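Local coordinates for N-terminal acetyltransferase-like protein (Chaetomium thermophilum, PDB 5NNP) that probably serves as the TPR-rich auxiliary subunit of an N-terminal acetyltransferase A complex, a helical scaffold for the enzyme that acetylates protein N-termini, at residues A[430-435]-A[450-455]; A[444-449]-A[486-491]. All blocks are in the same frame, centred on the assembly; numbering follows the deposited sequence.

Contact 1: A[430-435]-A[450-455]; sequences TMDYAR and KYQLRN. With PO4 (phosphate ion), chain U.
Met431 lays its methyl over one face of the Tyr451 ring: CE lies 3.6 Å from the ring centroid, 19° off the normal, displaced toward the CZ–CE2 rim. This is a CH-pi contact, and with SD 4.9 Å from the same centroid it is also Met-aromatic. Met431 CG leaves anti to the backbone N (chi1 -166°), then bends at chi2 and chi3 turn CE back over the phenol. At the edge of the ring, in its plane, sits a phosphate oxygen, doubtfully close to OH. The phosphate, probably from the crystallisation liquor, accepts a hydrogen bond from Lys450, whose extended chain brings NZ to 2.7 Å from O3 and lays CE over one face of the Arg454 guanidinium. An alanine here would remove both, and the phosphate is likely to be held less firmly, by Arg416 and, weakly, Lys447. Well away from the ring, one residue further along each helix, Asp432 OD1 comes 3.3 Å from Gln452 NE2, the carboxylate and amide planes 30° apart; Arg435 forms a salt bridge with Asp432, and Gln452 OE1 is hydrogen-bonded to Thr464. Helices 424-436 and 442-454 pack antiparallel as successive helices of the array, Met431 and Tyr451 reaching helix 408-421 and Gln452 touching helix 458-465.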
loop_
_atom_site.group_PDB
_atom_site.type_symbol
_atom_site.label_atom_id
_atom_site.label_comp_id
_atom_site.label_asym_id
_atom_site.label_seq_id
_atom_site.Cartn_x
_atom_site.Cartn_y
_atom_site.Cartn_z
ATOM N N THR A 430 29.683 -11.743 7.723
ATOM C CA THR A 430 29.160 -13.024 7.253
ATOM C C THR A 430 28.036 -12.871 6.225
ATOM O O THR A 430 27.957 -13.629 5.254
ATOM C CB THR A 430 28.666 -13.876 8.433
ATOM O OG1 THR A 430 29.794 -14.270 9.222
ATOM C CG2 THR A 430 27.958 -15.126 7.949
ATOM N N MET A 431 27.169 -11.886 6.420
ATOM C CA MET A 431 26.090 -11.668 5.472
ATOM C C MET A 431 26.661 -11.208 4.155
ATOM O O MET A 431 26.161 -11.571 3.098
ATOM C CB MET A 431 25.093 -10.639 5.981
ATOM C CG MET A 431 23.792 -10.623 5.190
ATOM S SD MET A 431 22.809 -12.125 5.389
ATOM C CE MET A 431 22.121 -11.891 7.025
ATOM N N ASP A 432 27.711 -10.400 4.214
ATOM C CA ASP A 432 28.334 -9.921 2.994
ATOM C C ASP A 432 28.990 -11.084 2.275
ATOM O O ASP A 432 28.952 -11.150 1.051
ATOM C CB ASP A 432 29.361 -8.828 3.274
ATOM C CG ASP A 432 29.873 -8.176 2.002
ATOM O OD1 ASP A 432 29.138 -7.345 1.421
ATOM O OD2 ASP A 432 31.006 -8.491 1.576
ATOM N N TYR A 433 29.586 -12.010 3.023
ATOM C CA TYR A 433 30.152 -13.188 2.383
ATOM C C TYR A 433 29.034 -13.944 1.667
ATOM O O TYR A 433 29.196 -14.349 0.517
ATOM C CB TYR A 433 30.872 -14.097 3.393
ATOM C CG TYR A 433 31.396 -15.378 2.788
ATOM C CD1 TYR A 433 32.541 -15.383 2.010
ATOM C CD2 TYR A 433 30.728 -16.575 2.967
ATOM C CE1 TYR A 433 33.024 -16.547 1.434
ATOM C CE2 TYR A 433 31.201 -17.750 2.400
ATOM C CZ TYR A 433 32.348 -17.727 1.636
ATOM O OH TYR A 433 32.810 -18.901 1.071
ATOM N N ALA A 434 27.897 -14.104 2.336
ATOM C CA ALA A 434 26.748 -14.765 1.732
ATOM C C ALA A 434 26.358 -14.103 0.411
ATOM O O ALA A 434 26.043 -14.777 -0.572
ATOM C CB ALA A 434 25.569 -14.760 2.701
ATOM N N ARG A 435 26.390 -12.776 0.398
ATOM C CA ARG A 435 26.075 -12.005 -0.801
ATOM C C ARG A 435 27.033 -12.365 -1.929
ATOM O O ARG A 435 26.621 -12.618 -3.056
ATOM C CB ARG A 435 26.161 -10.511 -0.510
ATOM C CG ARG A 435 25.434 -9.648 -1.500
ATOM C CD ARG A 435 26.112 -8.299 -1.632
ATOM N NE ARG A 435 27.297 -8.422 -2.468
ATOM C CZ ARG A 435 28.505 -8.654 -1.989
ATOM N NH1 ARG A 435 28.667 -8.765 -0.679
ATOM N NH2 ARG A 435 29.538 -8.767 -2.813
ATOM N N LYS A 450 21.707 -3.992 4.822
ATOM C CA LYS A 450 20.970 -3.753 6.049
ATOM C C LYS A 450 21.850 -4.068 7.240
ATOM O O LYS A 450 21.971 -3.262 8.176
ATOM C CB LYS A 450 19.694 -4.594 6.096
ATOM C CG LYS A 450 18.906 -4.470 7.401
ATOM C CD LYS A 450 17.818 -5.536 7.485
ATOM C CE LYS A 450 17.032 -5.462 8.790
ATOM N NZ LYS A 450 15.812 -6.317 8.730
ATOM N N TYR A 451 22.474 -5.242 7.197
ATOM C CA TYR A 451 23.393 -5.650 8.256
ATOM C C TYR A 451 24.558 -4.665 8.438
ATOM O O TYR A 451 24.987 -4.396 9.555
ATOM C CB TYR A 451 23.903 -7.066 7.988
ATOM C CG TYR A 451 22.973 -8.099 8.576
ATOM C CD1 TYR A 451 21.607 -8.009 8.372
ATOM C CD2 TYR A 451 23.451 -9.140 9.361
ATOM C CE1 TYR A 451 20.741 -8.924 8.920
ATOM C CE2 TYR A 451 22.586 -10.069 9.912
ATOM C CZ TYR A 451 21.233 -9.950 9.691
ATOM O OH TYR A 451 20.363 -10.863 10.239
ATOM N N GLN A 452 25.041 -4.096 7.347
ATOM C CA GLN A 452 26.101 -3.111 7.443
ATOM C C GLN A 452 25.605 -1.827 8.114
ATOM O O GLN A 452 26.304 -1.254 8.966
ATOM C CB GLN A 452 26.683 -2.848 6.053
ATOM C CG GLN A 452 27.493 -4.047 5.533
ATOM C CD GLN A 452 27.803 -3.989 4.044
ATOM O OE1 GLN A 452 27.270 -3.146 3.318
ATOM N NE2 GLN A 452 28.673 -4.892 3.581
ATOM N N LEU A 453 24.398 -1.387 7.754
ATOM C CA LEU A 453 23.771 -0.255 8.435
ATOM C C LEU A 453 23.518 -0.567 9.911
ATOM O O LEU A 453 23.684 0.291 10.770
ATOM C CB LEU A 453 22.460 0.137 7.752
ATOM C CG LEU A 453 22.574 0.657 6.320
ATOM C CD1 LEU A 453 21.200 0.864 5.745
ATOM C CD2 LEU A 453 23.356 1.950 6.277
ATOM N N ARG A 454 23.105 -1.793 10.203
ATOM C CA ARG A 454 22.954 -2.217 11.590
ATOM C C ARG A 454 24.291 -2.149 12.329
ATOM O O ARG A 454 24.316 -1.975 13.545
ATOM C CB ARG A 454 22.378 -3.633 11.668
ATOM C CG ARG A 454 20.926 -3.726 11.269
ATOM C CD ARG A 454 20.074 -2.821 12.132
ATOM N NE ARG A 454 18.667 -2.832 11.740
ATOM C CZ ARG A 454 17.769 -3.719 12.160
ATOM N NH1 ARG A 454 18.127 -4.697 12.974
ATOM N NH2 ARG A 454 16.509 -3.630 11.760
ATOM N N ASN A 455 25.392 -2.280 11.591
ATOM C CA ASN A 455 26.731 -2.117 12.154
ATOM C C ASN A 455 27.263 -0.688 11.975
ATOM O O ASN A 455 28.447 -0.428 12.119
ATOM C CB ASN A 455 27.692 -3.114 11.522
ATOM C CG ASN A 455 28.994 -3.227 12.275
ATOM O OD1 ASN A 455 29.030 -3.105 13.490
ATOM N ND2 ASN A 455 30.069 -3.476 11.556
HETATM P P PO4 U . 16.746 -10.175 9.511
HETATM O O1 PO4 U . 18.184 -10.478 9.851
HETATM O O2 PO4 U . 15.987 -9.966 10.803
HETATM O O3 PO4 U . 16.650 -8.918 8.674
HETATM O O4 PO4 U . 16.173 -11.335 8.731
#

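Contact 2: A[444-449]-A[486-491]; sequences INSKAA and CIWFLT. With PO4 (phosphate ion), chain U.
Trp488 pushes the benzo end of its indole against Ser446 and Ala449, joining helix 487-499 to helix 442-454 across the alpha-solenoid built from TPR-type helices. The tight part is small: CH2 of Trp488 approaches the backbone O of Ser446 to 3.4 Å, while CZ2 packs on the Ser446 CB at 3.9 Å. Ala449 is looser, its methyl lying near the plane of the ring, CB to CH2 4.4 Å. The indole side chain starts with CG between the backbone N and the carbonyl carbon (chi1 84°), which carries the ring out to helix 442-454, along the flank of its own helix, where Phe489 CB lies over the centre of one face. Met465 of helix 458-465 also packs on the indole. Away from this packed edge the contact opens: Trp488 is partly exposed, a glycerol lies about 4 Å from its side chain, and its ring meets one from another protein chain at about 90°. Lys447 takes no part in the packing; its NZ bonds phosphate O3 weakly and also a glycerol. A water in the indole plane, at its edge, accepts from Trp488 NE1 at 2.9 Å and lies 2.8 Å from Ser446 OG, a hydroxyl also hydrogen-bonded to the carbonyl of Arg442.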
loop_
_atom_site.group_PDB
_atom_site.type_symbol
_atom_site.label_atom_id
_atom_site.label_comp_id
_atom_site.label_asym_id
_atom_site.label_seq_id
_atom_site.Cartn_x
_atom_site.Cartn_y
_atom_site.Cartn_z
ATOM N N ILE A 444 19.725 -10.991 -1.266
ATOM C CA ILE A 444 20.878 -11.145 -0.400
ATOM C C ILE A 444 21.704 -9.849 -0.412
ATOM O O ILE A 444 22.306 -9.486 0.589
ATOM C CB ILE A 444 21.750 -12.387 -0.791
ATOM C CG1 ILE A 444 22.736 -12.714 0.336
ATOM C CG2 ILE A 444 22.472 -12.209 -2.135
ATOM C CD1 ILE A 444 22.048 -12.882 1.705
ATOM N N ASN A 445 21.699 -9.122 -1.523
ATOM C CA ASN A 445 22.389 -7.841 -1.537
ATOM C C ASN A 445 21.751 -6.881 -0.534
ATOM O O ASN A 445 22.453 -6.190 0.210
ATOM C CB ASN A 445 22.389 -7.230 -2.937
ATOM C CG ASN A 445 23.096 -5.876 -2.991
ATOM O OD1 ASN A 445 22.500 -4.848 -2.683
ATOM N ND2 ASN A 445 24.366 -5.875 -3.395
ATOM N N SER A 446 20.418 -6.861 -0.499
ATOM C CA SER A 446 19.680 -5.995 0.424
ATOM C C SER A 446 19.930 -6.356 1.892
ATOM O O SER A 446 20.021 -5.479 2.745
ATOM C CB SER A 446 18.178 -6.052 0.126
ATOM O OG SER A 446 17.903 -5.629 -1.199
ATOM N N LYS A 447 20.023 -7.644 2.179
ATOM C CA LYS A 447 20.332 -8.118 3.520
ATOM C C LYS A 447 21.705 -7.644 4.003
ATOM O O LYS A 447 21.877 -7.214 5.151
ATOM C CB LYS A 447 20.277 -9.636 3.547
ATOM C CG LYS A 447 18.985 -10.175 4.050
ATOM C CD LYS A 447 18.900 -9.994 5.539
ATOM C CE LYS A 447 17.530 -10.402 6.040
ATOM N NZ LYS A 447 16.490 -9.385 5.697
ATOM N N ALA A 448 22.685 -7.727 3.115
ATOM C CA ALA A 448 24.043 -7.361 3.482
ATOM C C ALA A 448 24.097 -5.871 3.801
ATOM O O ALA A 448 24.611 -5.466 4.845
ATOM C CB ALA A 448 25.033 -7.731 2.361
ATOM N N ALA A 449 23.536 -5.055 2.917
ATOM C CA ALA A 449 23.461 -3.617 3.167
ATOM C C ALA A 449 22.788 -3.290 4.509
ATOM O O ALA A 449 23.242 -2.417 5.241
ATOM C CB ALA A 449 22.728 -2.929 2.035
ATOM N N CYS A 486 12.525 4.020 -2.049
ATOM C CA CYS A 486 12.944 2.900 -1.208
ATOM C C CYS A 486 12.954 3.274 0.282
ATOM O O CYS A 486 13.971 3.749 0.811
ATOM C CB CYS A 486 14.337 2.396 -1.628
ATOM S SG CYS A 486 14.810 0.822 -0.860
ATOM N N ILE A 487 11.832 3.025 0.956
ATOM C CA ILE A 487 11.636 3.447 2.341
ATOM C C ILE A 487 12.432 2.623 3.380
ATOM O O ILE A 487 12.885 3.162 4.384
ATOM C CB ILE A 487 10.127 3.408 2.709
ATOM C CG1 ILE A 487 9.361 4.447 1.879
ATOM C CG2 ILE A 487 9.907 3.678 4.203
ATOM C CD1 ILE A 487 7.859 4.409 2.055
ATOM N N TRP A 488 12.597 1.326 3.157
ATOM C CA TRP A 488 13.334 0.520 4.124
ATOM C C TRP A 488 14.762 1.054 4.221
ATOM O O TRP A 488 15.271 1.297 5.326
ATOM C CB TRP A 488 13.314 -0.981 3.775
ATOM C CG TRP A 488 14.348 -1.457 2.774
ATOM C CD1 TRP A 488 14.147 -1.710 1.444
ATOM C CD2 TRP A 488 15.737 -1.751 3.029
ATOM N NE1 TRP A 488 15.320 -2.127 0.858
ATOM C CE2 TRP A 488 16.306 -2.162 1.803
ATOM C CE3 TRP A 488 16.553 -1.690 4.166
ATOM C CZ2 TRP A 488 17.646 -2.524 1.692
ATOM C CZ3 TRP A 488 17.890 -2.051 4.047
ATOM C CH2 TRP A 488 18.420 -2.462 2.821
ATOM N N PHE A 489 15.392 1.295 3.078
ATOM C CA PHE A 489 16.778 1.715 3.128
ATOM C C PHE A 489 16.890 3.119 3.706
ATOM O O PHE A 489 17.756 3.379 4.533
ATOM C CB PHE A 489 17.450 1.673 1.757
ATOM C CG PHE A 489 18.863 2.159 1.796
ATOM C CD1 PHE A 489 19.878 1.326 2.241
ATOM C CD2 PHE A 489 19.180 3.455 1.439
ATOM C CE1 PHE A 489 21.171 1.761 2.298
ATOM C CE2 PHE A 489 20.494 3.899 1.503
ATOM C CZ PHE A 489 21.484 3.045 1.935
ATOM N N LEU A 490 16.016 4.020 3.258
ATOM C CA LEU A 490 16.028 5.398 3.746
ATOM C C LEU A 490 15.865 5.435 5.266
ATOM O O LEU A 490 16.585 6.163 5.951
ATOM C CB LEU A 490 14.937 6.227 3.070
ATOM C CG LEU A 490 15.110 6.564 1.581
ATOM C CD1 LEU A 490 13.891 7.309 1.043
ATOM C CD2 LEU A 490 16.357 7.369 1.332
ATOM N N THR A 491 14.946 4.631 5.796
ATOM C CA THR A 491 14.720 4.608 7.242
ATOM C C THR A 491 15.941 4.055 7.979
ATOM O O THR A 491 16.425 4.666 8.934
ATOM C CB THR A 491 13.485 3.775 7.618
ATOM O OG1 THR A 491 12.360 4.205 6.847
ATOM C CG2 THR A 491 13.160 3.947 9.087
HETATM P P PO4 U . 16.746 -10.175 9.511
HETATM O O1 PO4 U . 18.184 -10.478 9.851
HETATM O O2 PO4 U . 15.987 -9.966 10.803
HETATM O O3 PO4 U . 16.650 -8.918 8.674
HETATM O O4 PO4 U . 16.173 -11.335 8.731
HETATM O O HOH W 1 16.216 -3.400 -1.583
#

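How the contacts relate
Helix 442-454 serves both contacts, presenting one flank to helix 424-436 in contact 1 and another to helix 487-499 in contact 2; their centres lie 10 Å apart. The two packing layers run together, with Met431 CG 3.7 Å from Ala448 CA on one side and Leu453 CD1 3.6 Å from Phe489 CE1 on the other. Both contacts also reach one phosphate, probably from the crystallisation liquor, which Arg416 binds too: it receives Lys450 from contact 1 and, more weakly, Lys447 from contact 2, one helical turn or so earlier. The carboxymethyl coenzyme A touches neither contact and lies about 11 Å from the Ser446 side chain.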